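Long-range contact in putative leucoanthocyanidin reductase 1 (PDB 3I6I), which uses NADPH in a Rossmann-type fold to reduce leucoanthocyanidins, as part of flavonoid metabolism: residues Ile157-Asn169 and Phe183-Ala197. Numbering follows the deposited sequence.
With NDP (NADPH dihydro-nicotinamide-adenine-dinucleotide phosphate), chain B.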
ATOM      1  N   ILE A 157       2.411  -6.684  -3.594  1.00  6.10           N
ATOM      2  CA  ILE A 157       1.462  -5.693  -4.107  1.00  4.36           C
ATOM      3  C   ILE A 157       2.161  -4.357  -4.317  1.00  7.35           C
ATOM      4  O   ILE A 157       2.478  -3.637  -3.340  1.00  5.23           O
ATOM      5  CB  ILE A 157       0.213  -5.506  -3.173  1.00  2.69           C
ATOM      6  CG1 ILE A 157      -0.613  -6.774  -2.997  1.00  6.15           C
ATOM      7  CG2 ILE A 157      -0.706  -4.331  -3.711  1.00  3.92           C
ATOM      8  CD1 ILE A 157      -1.252  -7.351  -4.331  1.00  3.99           C
ATOM      9  N   CYS A 158       2.427  -4.014  -5.564  1.00  4.68           N
ATOM     10  CA  CYS A 158       3.143  -2.756  -5.900  1.00  5.93           C
ATOM     11  C   CYS A 158       2.111  -1.811  -6.510  1.00  6.15           C
ATOM     12  O   CYS A 158       2.057  -1.586  -7.738  1.00  7.49           O
ATOM     13  CB  CYS A 158       4.347  -3.003  -6.826  1.00  8.88           C
ATOM     14  SG  CYS A 158       5.542  -4.247  -6.164  1.00  9.03           S
ATOM     15  N   CYS A 159       1.268  -1.265  -5.633  1.00  5.61           N
ATOM     16  CA  CYS A 159       0.101  -0.544  -6.071  1.00  2.58           C
ATOM     17  C   CYS A 159       0.288   0.956  -6.360  1.00  3.15           C
ATOM     18  O   CYS A 159      -0.700   1.660  -6.673  1.00  4.82           O
ATOM     19  CB  CYS A 159      -1.065  -0.732  -5.110  1.00  4.29           C
ATOM     20  SG  CYS A 159      -0.644  -0.189  -3.430  1.00  6.89           S
ATOM     21  N   ASN A 160       1.499   1.448  -6.217  1.00  3.87           N
ATOM     22  CA  ASN A 160       1.818   2.832  -6.564  1.00  2.58           C
ATOM     23  C   ASN A 160       1.089   3.790  -5.601  1.00  6.49           C
ATOM     24  O   ASN A 160       0.962   3.446  -4.447  1.00  7.72           O
ATOM     25  CB  ASN A 160       1.586   3.105  -8.041  1.00  3.81           C
ATOM     26  CG  ASN A 160       2.663   2.454  -8.906  1.00  2.00           C
ATOM     27  OD1 ASN A 160       3.863   2.486  -8.576  1.00  4.85           O
ATOM     28  ND2 ASN A 160       2.232   1.805 -10.004  1.00  3.05           N
ATOM     29  N   SER A 161       0.672   4.979  -6.024  1.00  2.93           N
ATOM     30  CA  SER A 161       0.196   5.968  -5.061  1.00  2.47           C
ATOM     31  C   SER A 161      -1.305   5.883  -4.765  1.00  5.42           C
ATOM     32  O   SER A 161      -2.123   5.775  -5.674  1.00  4.69           O
ATOM     33  CB  SER A 161       0.540   7.384  -5.559  1.00  2.49           C
ATOM     34  OG  SER A 161       1.938   7.526  -5.611  1.00  4.41           O
ATOM     35  N   ILE A 162      -1.696   6.061  -3.509  1.00  6.46           N
ATOM     36  CA  ILE A 162      -3.104   6.285  -3.193  1.00  5.82           C
ATOM     37  C   ILE A 162      -3.557   7.621  -3.791  1.00  7.76           C
ATOM     38  O   ILE A 162      -2.781   8.546  -3.913  1.00  9.14           O
ATOM     39  CB  ILE A 162      -3.368   6.226  -1.651  1.00 15.29           C
ATOM     40  CG1 ILE A 162      -4.868   6.049  -1.362  1.00 15.89           C
ATOM     41  CG2 ILE A 162      -2.807   7.454  -0.969  1.00 15.39           C
ATOM     42  CD1 ILE A 162      -5.179   4.973  -0.321  1.00 19.20           C
ATOM     43  N   ALA A 163      -4.798   7.689  -4.227  1.00  4.62           N
ATOM     44  CA  ALA A 163      -5.326   8.828  -4.940  1.00  7.91           C
ATOM     45  C   ALA A 163      -5.638   9.989  -4.008  1.00 11.01           C
ATOM     46  O   ALA A 163      -6.778  10.329  -3.781  1.00 14.27           O
ATOM     47  CB  ALA A 163      -6.508   8.448  -5.697  1.00  7.62           C
ATOM     48  N   SER A 164      -4.591  10.583  -3.468  0.50 14.25           N
ATOM     49  CA  SER A 164      -4.719  11.763  -2.629  0.50 13.90           C
ATOM     50  C   SER A 164      -3.772  12.768  -3.221  0.50 12.85           C
ATOM     51  O   SER A 164      -3.045  12.464  -4.169  0.50 11.39           O
ATOM     52  CB  SER A 164      -4.336  11.447  -1.182  0.50 15.17           C
ATOM     53  OG  SER A 164      -3.039  10.890  -1.095  0.50 14.83           O
ATOM     54  N   TRP A 165      -3.797  13.980  -2.688  1.00  9.36           N
ATOM     55  CA  TRP A 165      -2.858  14.993  -3.129  1.00  5.17           C
ATOM     56  C   TRP A 165      -1.504  14.622  -2.502  1.00  8.32           C
ATOM     57  O   TRP A 165      -1.439  14.415  -1.305  1.00  7.27           O
ATOM     58  CB  TRP A 165      -3.288  16.432  -2.768  1.00  6.77           C
ATOM     59  CG  TRP A 165      -2.334  17.358  -3.423  1.00  6.03           C
ATOM     60  CD1 TRP A 165      -1.165  17.813  -2.907  1.00 10.94           C
ATOM     61  CD2 TRP A 165      -2.370  17.801  -4.781  1.00  4.09           C
ATOM     62  NE1 TRP A 165      -0.495  18.562  -3.840  1.00 10.33           N
ATOM     63  CE2 TRP A 165      -1.217  18.575  -4.999  1.00  7.99           C
ATOM     64  CE3 TRP A 165      -3.277  17.626  -5.835  1.00 11.31           C
ATOM     65  CZ2 TRP A 165      -0.942  19.185  -6.226  1.00  9.32           C
ATOM     66  CZ3 TRP A 165      -3.005  18.238  -7.047  1.00  5.56           C
ATOM     67  CH2 TRP A 165      -1.858  18.995  -7.235  1.00  5.62           C
ATOM     68  N   PRO A 166      -0.431  14.515  -3.320  1.00  6.59           N
ATOM     69  CA  PRO A 166       0.934  14.181  -2.857  1.00  6.37           C
ATOM     70  C   PRO A 166       1.701  15.348  -2.236  1.00 10.88           C
ATOM     71  O   PRO A 166       2.510  15.996  -2.898  1.00 15.49           O
ATOM     72  CB  PRO A 166       1.624  13.731  -4.149  1.00  8.89           C
ATOM     73  CG  PRO A 166       0.952  14.491  -5.205  1.00  7.18           C
ATOM     74  CD  PRO A 166      -0.482  14.632  -4.797  1.00  6.89           C
ATOM     75  N   TYR A 167       1.421  15.662  -0.983  1.00 10.35           N
ATOM     76  CA  TYR A 167       2.219  16.659  -0.274  1.00 10.22           C
ATOM     77  C   TYR A 167       3.567  16.062   0.143  1.00  9.84           C
ATOM     78  O   TYR A 167       3.646  14.885   0.399  1.00 11.27           O
ATOM     79  CB  TYR A 167       1.481  17.105   0.974  1.00 10.07           C
ATOM     80  CG  TYR A 167       0.230  17.884   0.700  1.00  6.20           C
ATOM     81  CD1 TYR A 167       0.293  19.238   0.348  1.00  5.84           C
ATOM     82  CD2 TYR A 167      -1.026  17.279   0.805  1.00  7.40           C
ATOM     83  CE1 TYR A 167      -0.863  19.971   0.114  1.00 10.24           C
ATOM     84  CE2 TYR A 167      -2.193  18.008   0.571  1.00  8.90           C
ATOM     85  CZ  TYR A 167      -2.105  19.348   0.227  1.00  6.23           C
ATOM     86  OH  TYR A 167      -3.240  20.090  -0.009  1.00  5.31           O
ATOM     87  N   TYR A 168       4.598  16.896   0.279  1.00 13.83           N
ATOM     88  CA  TYR A 168       5.970  16.377   0.522  1.00 18.49           C
ATOM     89  C   TYR A 168       6.169  15.809   1.938  1.00 22.45           C
ATOM     90  O   TYR A 168       7.083  15.010   2.151  1.00 23.33           O
ATOM     91  CB  TYR A 168       7.030  17.460   0.310  1.00 17.57           C
ATOM     92  CG  TYR A 168       7.244  18.363   1.516  1.00 19.39           C
ATOM     93  CD1 TYR A 168       8.363  18.208   2.351  1.00 18.39           C
ATOM     94  CD2 TYR A 168       6.326  19.351   1.835  1.00 10.78           C
ATOM     95  CE1 TYR A 168       8.574  19.055   3.476  1.00 16.13           C
ATOM     96  CE2 TYR A 168       6.516  20.193   2.948  1.00 16.24           C
ATOM     97  CZ  TYR A 168       7.645  20.028   3.783  1.00 18.96           C
ATOM     98  OH  TYR A 168       7.850  20.876   4.884  1.00 18.09           O
ATOM     99  N   ASN A 169       5.358  16.283   2.889  1.00 22.49           N
ATOM    100  CA  ASN A 169       5.500  15.918   4.305  1.00 25.99           C
ATOM    101  C   ASN A 169       4.420  14.933   4.793  1.00 29.03           C
ATOM    102  O   ASN A 169       4.524  14.426   5.908  1.00 29.99           O
ATOM    103  CB  ASN A 169       5.542  17.169   5.214  1.00 23.15           C
ATOM    104  CG  ASN A 169       4.426  18.171   4.907  1.00 22.79           C
ATOM    105  OD1 ASN A 169       3.732  18.031   3.916  1.00 19.31           O
ATOM    106  ND2 ASN A 169       4.268  19.196   5.755  1.00 28.59           N
ATOM    107  N   PHE A 183      -0.763  25.506  -5.805  1.00  6.42           N
ATOM    108  CA  PHE A 183      -0.286  24.164  -6.019  1.00  4.40           C
ATOM    109  C   PHE A 183       1.245  24.184  -5.947  1.00  3.46           C
ATOM    110  O   PHE A 183       1.886  24.991  -6.588  1.00  4.74           O
ATOM    111  CB  PHE A 183      -0.672  23.647  -7.420  1.00  5.38           C
ATOM    112  CG  PHE A 183      -2.140  23.426  -7.647  1.00  4.36           C
ATOM    113  CD1 PHE A 183      -2.800  22.330  -7.078  1.00  2.01           C
ATOM    114  CD2 PHE A 183      -2.847  24.243  -8.519  1.00  3.86           C
ATOM    115  CE1 PHE A 183      -4.151  22.091  -7.341  1.00  4.26           C
ATOM    116  CE2 PHE A 183      -4.217  24.032  -8.770  1.00  3.40           C
ATOM    117  CZ  PHE A 183      -4.874  22.955  -8.182  1.00  2.00           C
ATOM    118  N   GLN A 184       1.807  23.250  -5.190  1.00  4.40           N
ATOM    119  CA  GLN A 184       3.242  22.973  -5.218  1.00  5.90           C
ATOM    120  C   GLN A 184       3.530  21.863  -6.223  1.00  6.40           C
ATOM    121  O   GLN A 184       3.128  20.710  -6.029  1.00 11.58           O
ATOM    122  CB  GLN A 184       3.738  22.597  -3.806  1.00  7.25           C
ATOM    123  CG  GLN A 184       3.636  23.708  -2.885  1.00  9.38           C
ATOM    124  CD  GLN A 184       4.446  23.521  -1.602  1.00 24.84           C
ATOM    125  OE1 GLN A 184       4.626  22.404  -1.106  1.00 21.35           O
ATOM    126  NE2 GLN A 184       4.956  24.632  -1.077  1.00 22.54           N
ATOM    127  N   ILE A 185       4.237  22.237  -7.293  1.00  3.62           N
ATOM    128  CA  ILE A 185       4.549  21.366  -8.425  1.00  3.30           C
ATOM    129  C   ILE A 185       6.013  20.948  -8.287  1.00  6.11           C
ATOM    130  O   ILE A 185       6.923  21.818  -8.291  1.00  5.49           O
ATOM    131  CB  ILE A 185       4.338  22.123  -9.785  1.00  7.07           C
ATOM    132  CG1 ILE A 185       2.907  22.708  -9.930  1.00  9.83           C
ATOM    133  CG2 ILE A 185       4.656  21.241 -10.991  1.00  2.51           C
ATOM    134  CD1 ILE A 185       1.828  21.671  -9.810  1.00  9.57           C
ATOM    135  N   TYR A 186       6.244  19.629  -8.171  1.00  2.59           N
ATOM    136  CA  TYR A 186       7.608  19.083  -8.067  1.00  4.95           C
ATOM    137  C   TYR A 186       8.307  19.084  -9.405  1.00  5.18           C
ATOM    138  O   TYR A 186       7.803  18.524 -10.407  1.00  5.46           O
ATOM    139  CB  TYR A 186       7.607  17.650  -7.462  1.00  3.53           C
ATOM    140  CG  TYR A 186       6.808  17.596  -6.217  1.00  4.34           C
ATOM    141  CD1 TYR A 186       7.191  18.337  -5.119  1.00  4.35           C
ATOM    142  CD2 TYR A 186       5.641  16.846  -6.139  1.00  6.42           C
ATOM    143  CE1 TYR A 186       6.448  18.336  -3.962  1.00  7.15           C
ATOM    144  CE2 TYR A 186       4.879  16.824  -4.982  1.00  8.17           C
ATOM    145  CZ  TYR A 186       5.287  17.583  -3.888  1.00 10.73           C
ATOM    146  OH  TYR A 186       4.553  17.611  -2.707  1.00 13.62           O
ATOM    147  N   GLY A 187       9.494  19.687  -9.409  1.00  6.62           N
ATOM    148  CA  GLY A 187      10.340  19.765 -10.602  1.00  8.24           C
ATOM    149  C   GLY A 187       9.610  20.405 -11.752  1.00 11.92           C
ATOM    150  O   GLY A 187       8.983  21.466 -11.594  1.00  9.53           O
ATOM    151  N   ASP A 188       9.633  19.741 -12.910  1.00  7.45           N
ATOM    152  CA  ASP A 188       8.955  20.194 -14.137  0.50  8.54           C
ATOM    153  C   ASP A 188       7.450  19.895 -14.174  1.00  7.31           C
ATOM    154  O   ASP A 188       6.723  20.380 -15.033  1.00  7.12           O
ATOM    155  CB  ASP A 188       9.638  19.595 -15.380  0.50  8.96           C
ATOM    156  CG  ASP A 188       9.494  18.068 -15.491  0.50  8.63           C
ATOM    157  OD1 ASP A 188       8.780  17.418 -14.694  0.50  6.60           O
ATOM    158  OD2 ASP A 188      10.126  17.493 -16.402  0.50 12.10           O
ATOM    159  N   GLY A 189       6.992  19.081 -13.230  1.00  3.36           N
ATOM    160  CA  GLY A 189       5.611  18.673 -13.110  1.00  6.67           C
ATOM    161  C   GLY A 189       5.176  17.778 -14.274  1.00  6.24           C
ATOM    162  O   GLY A 189       3.994  17.681 -14.555  1.00  6.29           O
ATOM    163  N   ASN A 190       6.156  17.151 -14.921  1.00  2.62           N
ATOM    164  CA  ASN A 190       5.913  16.367 -16.153  0.50  4.36           C
ATOM    165  C   ASN A 190       6.379  14.917 -16.003  1.00  3.64           C
ATOM    166  O   ASN A 190       6.729  14.258 -16.999  1.00  6.82           O
ATOM    167  CB  ASN A 190       6.615  17.010 -17.351  0.50  5.87           C
ATOM    168  CG  ASN A 190       6.024  16.569 -18.688  0.50  5.40           C
ATOM    169  OD1 ASN A 190       4.815  16.314 -18.807  0.50 10.91           O
ATOM    170  ND2 ASN A 190       6.874  16.478 -19.706  0.50 10.00           N
ATOM    171  N   VAL A 191       6.403  14.446 -14.768  1.00  2.00           N
ATOM    172  CA  VAL A 191       6.780  13.059 -14.441  1.00  2.76           C
ATOM    173  C   VAL A 191       5.514  12.319 -14.006  1.00  3.93           C
ATOM    174  O   VAL A 191       4.808  12.707 -13.065  1.00  5.29           O
ATOM    175  CB  VAL A 191       7.874  12.975 -13.402  1.00  4.86           C
ATOM    176  CG1 VAL A 191       8.194  11.477 -13.066  1.00  4.45           C
ATOM    177  CG2 VAL A 191       9.119  13.676 -13.887  1.00  3.17           C
ATOM    178  N   LYS A 192       5.206  11.252 -14.743  1.00  3.32           N
ATOM    179  CA  LYS A 192       4.027  10.442 -14.489  1.00  4.21           C
ATOM    180  C   LYS A 192       4.060   9.568 -13.225  1.00  2.00           C
ATOM    181  O   LYS A 192       5.108   9.070 -12.843  1.00  5.26           O
ATOM    182  CB  LYS A 192       3.797   9.508 -15.685  1.00  5.49           C
ATOM    183  CG  LYS A 192       3.429  10.240 -16.989  1.00  7.67           C
ATOM    184  CD  LYS A 192       2.024  10.727 -17.020  1.00  6.96           C
ATOM    185  CE  LYS A 192       1.570  11.147 -18.421  1.00  8.52           C
ATOM    186  NZ  LYS A 192       0.091  11.452 -18.477  1.00  7.64           N
ATOM    187  N   ALA A 193       2.903   9.427 -12.589  1.00  3.32           N
ATOM    188  CA  ALA A 193       2.704   8.479 -11.483  1.00  6.28           C
ATOM    189  C   ALA A 193       1.345   7.828 -11.679  1.00  6.07           C
ATOM    190  O   ALA A 193       0.530   8.328 -12.455  1.00  6.41           O
ATOM    191  CB  ALA A 193       2.778   9.191 -10.152  1.00  7.55           C
ATOM    192  N   TYR A 194       1.096   6.698 -11.012  1.00  5.19           N
ATOM    193  CA  TYR A 194      -0.209   6.055 -11.025  1.00  4.92           C
ATOM    194  C   TYR A 194      -0.917   6.272  -9.707  1.00  4.27           C
ATOM    195  O   TYR A 194      -0.378   6.016  -8.652  1.00  7.20           O
ATOM    196  CB  TYR A 194      -0.093   4.548 -11.288  1.00  5.99           C
ATOM    197  CG  TYR A 194       0.393   4.190 -12.670  1.00  2.00           C
ATOM    198  CD1 TYR A 194       1.728   3.904 -12.906  1.00  5.56           C
ATOM    199  CD2 TYR A 194      -0.489   4.141 -13.742  1.00  5.06           C
ATOM    200  CE1 TYR A 194       2.174   3.581 -14.185  1.00  7.25           C
ATOM    201  CE2 TYR A 194      -0.063   3.787 -14.994  1.00  7.92           C
ATOM    202  CZ  TYR A 194       1.267   3.525 -15.213  1.00  4.67           C
ATOM    203  OH  TYR A 194       1.605   3.221 -16.499  1.00  8.67           O
ATOM    204  N   PHE A 195      -2.144   6.753  -9.785  1.00  5.53           N
ATOM    205  CA  PHE A 195      -2.978   7.030  -8.600  1.00  7.02           C
ATOM    206  C   PHE A 195      -4.147   6.073  -8.551  1.00 10.29           C
ATOM    207  O   PHE A 195      -4.844   5.841  -9.548  1.00 11.67           O
ATOM    208  CB  PHE A 195      -3.485   8.482  -8.628  1.00 10.19           C
ATOM    209  CG  PHE A 195      -2.387   9.487  -8.655  1.00  4.43           C
ATOM    210  CD1 PHE A 195      -1.828   9.957  -7.485  1.00  8.32           C
ATOM    211  CD2 PHE A 195      -1.839   9.910  -9.868  1.00  5.84           C
ATOM    212  CE1 PHE A 195      -0.794  10.876  -7.502  1.00  9.85           C
ATOM    213  CE2 PHE A 195      -0.790  10.828  -9.895  1.00  4.89           C
ATOM    214  CZ  PHE A 195      -0.270  11.325  -8.695  1.00  6.62           C
ATOM    215  N   VAL A 196      -4.336   5.479  -7.387  1.00  5.28           N
ATOM    216  CA  VAL A 196      -5.312   4.410  -7.215  1.00  6.21           C
ATOM    217  C   VAL A 196      -6.176   4.698  -6.007  1.00  5.14           C
ATOM    218  O   VAL A 196      -5.674   5.008  -4.887  1.00  4.71           O
ATOM    219  CB  VAL A 196      -4.588   3.074  -7.010  1.00  7.76           C
ATOM    220  CG1 VAL A 196      -5.612   1.919  -6.930  1.00  3.45           C
ATOM    221  CG2 VAL A 196      -3.568   2.833  -8.124  1.00  8.85           C
ATOM    222  N   ALA A 197      -7.490   4.605  -6.190  1.00  2.00           N
ATOM    223  CA  ALA A 197      -8.384   4.709  -5.055  1.00  4.54           C
ATOM    224  C   ALA A 197      -8.096   3.667  -3.981  1.00  6.48           C
ATOM    225  O   ALA A 197      -7.868   2.511  -4.273  1.00  3.82           O
ATOM    226  CB  ALA A 197      -9.869   4.585  -5.488  1.00  4.12           C
TER
HETATM  227  PA  NDP B 350      -0.632   2.206   9.600  0.70 17.77           P
HETATM  228  O1A NDP B 350       0.350   2.777  10.594  0.70 18.61           O
HETATM  229  O2A NDP B 350      -1.899   3.146   9.147  0.70 18.06           O
HETATM  230  O5B NDP B 350      -1.301   0.811  10.041  0.70 21.52           O
HETATM  231  C5B NDP B 350      -0.503  -0.211  10.551  0.70 16.01           C
HETATM  232  C4B NDP B 350      -1.322  -1.313  11.104  0.70 19.65           C
HETATM  233  O4B NDP B 350      -0.292  -2.287  11.530  0.70 22.25           O
HETATM  234  C3B NDP B 350      -2.094  -0.897  12.382  0.70 18.24           C
HETATM  235  O3B NDP B 350      -3.362  -1.597  12.493  0.70 19.64           O
HETATM  236  C2B NDP B 350      -1.160  -1.334  13.508  0.70 20.83           C
HETATM  237  O2B NDP B 350      -1.915  -1.618  14.685  0.70 22.58           O
HETATM  238  C1B NDP B 350      -0.642  -2.645  12.921  0.70 17.39           C
HETATM  239  N9A NDP B 350       0.570  -3.191  13.531  0.70 16.47           N
HETATM  240  C8A NDP B 350       1.754  -2.581  13.582  0.70 16.15           C
HETATM  241  N7A NDP B 350       2.632  -3.390  14.179  0.70 14.54           N
HETATM  242  C5A NDP B 350       2.008  -4.528  14.494  0.70 16.37           C
HETATM  243  C6A NDP B 350       2.412  -5.708  15.123  0.70 21.88           C
HETATM  244  N6A NDP B 350       3.674  -5.864  15.528  0.70 22.81           N
HETATM  245  N1A NDP B 350       1.508  -6.691  15.305  0.70 17.31           N
HETATM  246  C2A NDP B 350       0.255  -6.545  14.876  0.70 21.11           C
HETATM  247  N3A NDP B 350      -0.168  -5.436  14.256  0.70 20.11           N
HETATM  248  C4A NDP B 350       0.696  -4.412  14.071  0.70 15.60           C
HETATM  249  O3  NDP B 350       0.182   1.850   8.269  0.70 18.09           O
HETATM  250  PN  NDP B 350      -0.087   2.292   6.717  0.70 19.12           P
HETATM  251  O1N NDP B 350      -1.406   1.975   6.122  0.70 20.60           O
HETATM  252  O2N NDP B 350       0.420   3.781   6.669  0.70 23.46           O
HETATM  253  O5D NDP B 350       1.145   1.447   6.030  0.70 14.85           O
HETATM  254  C5D NDP B 350       0.941   0.088   5.618  0.70 13.76           C
HETATM  255  C4D NDP B 350       1.861  -0.218   4.470  0.70 13.87           C
HETATM  256  O4D NDP B 350       1.320   0.572   3.375  0.70 18.18           O
HETATM  257  C3D NDP B 350       3.298   0.205   4.656  0.70 15.12           C
HETATM  258  O3D NDP B 350       4.133  -0.727   3.975  0.70 13.70           O
HETATM  259  C2D NDP B 350       3.348   1.530   3.918  0.70 19.88           C
HETATM  260  O2D NDP B 350       4.647   1.674   3.380  0.70 20.25           O
HETATM  261  C1D NDP B 350       2.365   1.321   2.769  0.70 16.61           C
HETATM  262  N1N NDP B 350       1.606   2.546   2.326  0.70 17.02           N
HETATM  263  C2N NDP B 350       1.405   2.838   0.955  0.70 19.59           C
HETATM  264  C3N NDP B 350       1.068   4.068   0.575  0.70 21.35           C
HETATM  265  C7N NDP B 350       0.822   4.365  -0.917  0.70 25.66           C
HETATM  266  O7N NDP B 350       0.890   3.465  -1.762  0.70 25.29           O
HETATM  267  N7N NDP B 350       0.459   5.601  -1.217  0.70 17.03           N
HETATM  268  C4N NDP B 350       0.916   5.173   1.633  0.70 19.95           C
HETATM  269  C5N NDP B 350       0.598   4.582   3.002  0.70 22.29           C
HETATM  270  C6N NDP B 350       0.880   3.315   3.275  0.70 22.28           C
HETATM  271  P2B NDP B 350      -1.714  -0.618  16.019  0.70 25.19           P
HETATM  272  O1X NDP B 350      -2.270   0.728  15.719  0.70 29.55           O
HETATM  273  O2X NDP B 350      -2.412  -1.435  17.190  0.70 26.92           O
HETATM  274  O3X NDP B 350      -0.158  -0.573  16.304  0.70 26.27           O
HETATM  275  O   HOH W   1       2.283  19.429  -3.569  1.00 11.69           O
HETATM  276  O   HOH W   2       4.088  19.625  -0.784  1.00 13.52           O
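The phenol of Tyr186 donates to the carbonyl of Pro166, OH to O 2.6 Å, lying in the carbonyl plane on a lone pair; that same oxygen sits in the plane of the tyrosine ring, at its edge. A water bound to Tyr186 OH also takes the indole N-H of Trp165 and donates to Gln184 O, while a second water spans Tyr168 N and Gln184 OE1. A phenylalanine in place of Tyr186 would probably leave the Pro166 carbonyl without this donor and deprive the first water of one of its three partners.

Farther along, three backbone bonds of 2.8 to 3.0 Å join 161-162 to 193-196 as parallel strands: Ser161 N to Tyr194 O, Val196 N to Ser161 O, and Ala163 N to Val196 O. With 227-228 on the far side of 193-196, they make a small mixed sheet apart from the parallel Rossmann sheet. Strand 161-162 and the residue before it reach the cofactor: Asn160 O lies 2.7 Å from NADPH O7N, and Ile162 N is near the carboxamide nitrogen, so the Asn160-Ile162 backbone borders the nicotinamide end of the pocket.

Asn160 runs alongside Tyr194, amide and ring planes 20° apart, with ND2 3.6 Å from ring atom CD1; that nitrogen bonds to Phe221 O. Phe195 turns its ring edge to the Ile162 carbonyl, and its CB packs by Ala163. With CG of Trp165 anti to the backbone N (chi1 -173°), the indole swings out to Phe183, where CH2 meets CD1 at 3.5 Å, the planes inclined by 35°. Pro166 CD lies over the rim of one indole face, and Trp165 CD1 in turn sits over the centre of the Tyr167 ring.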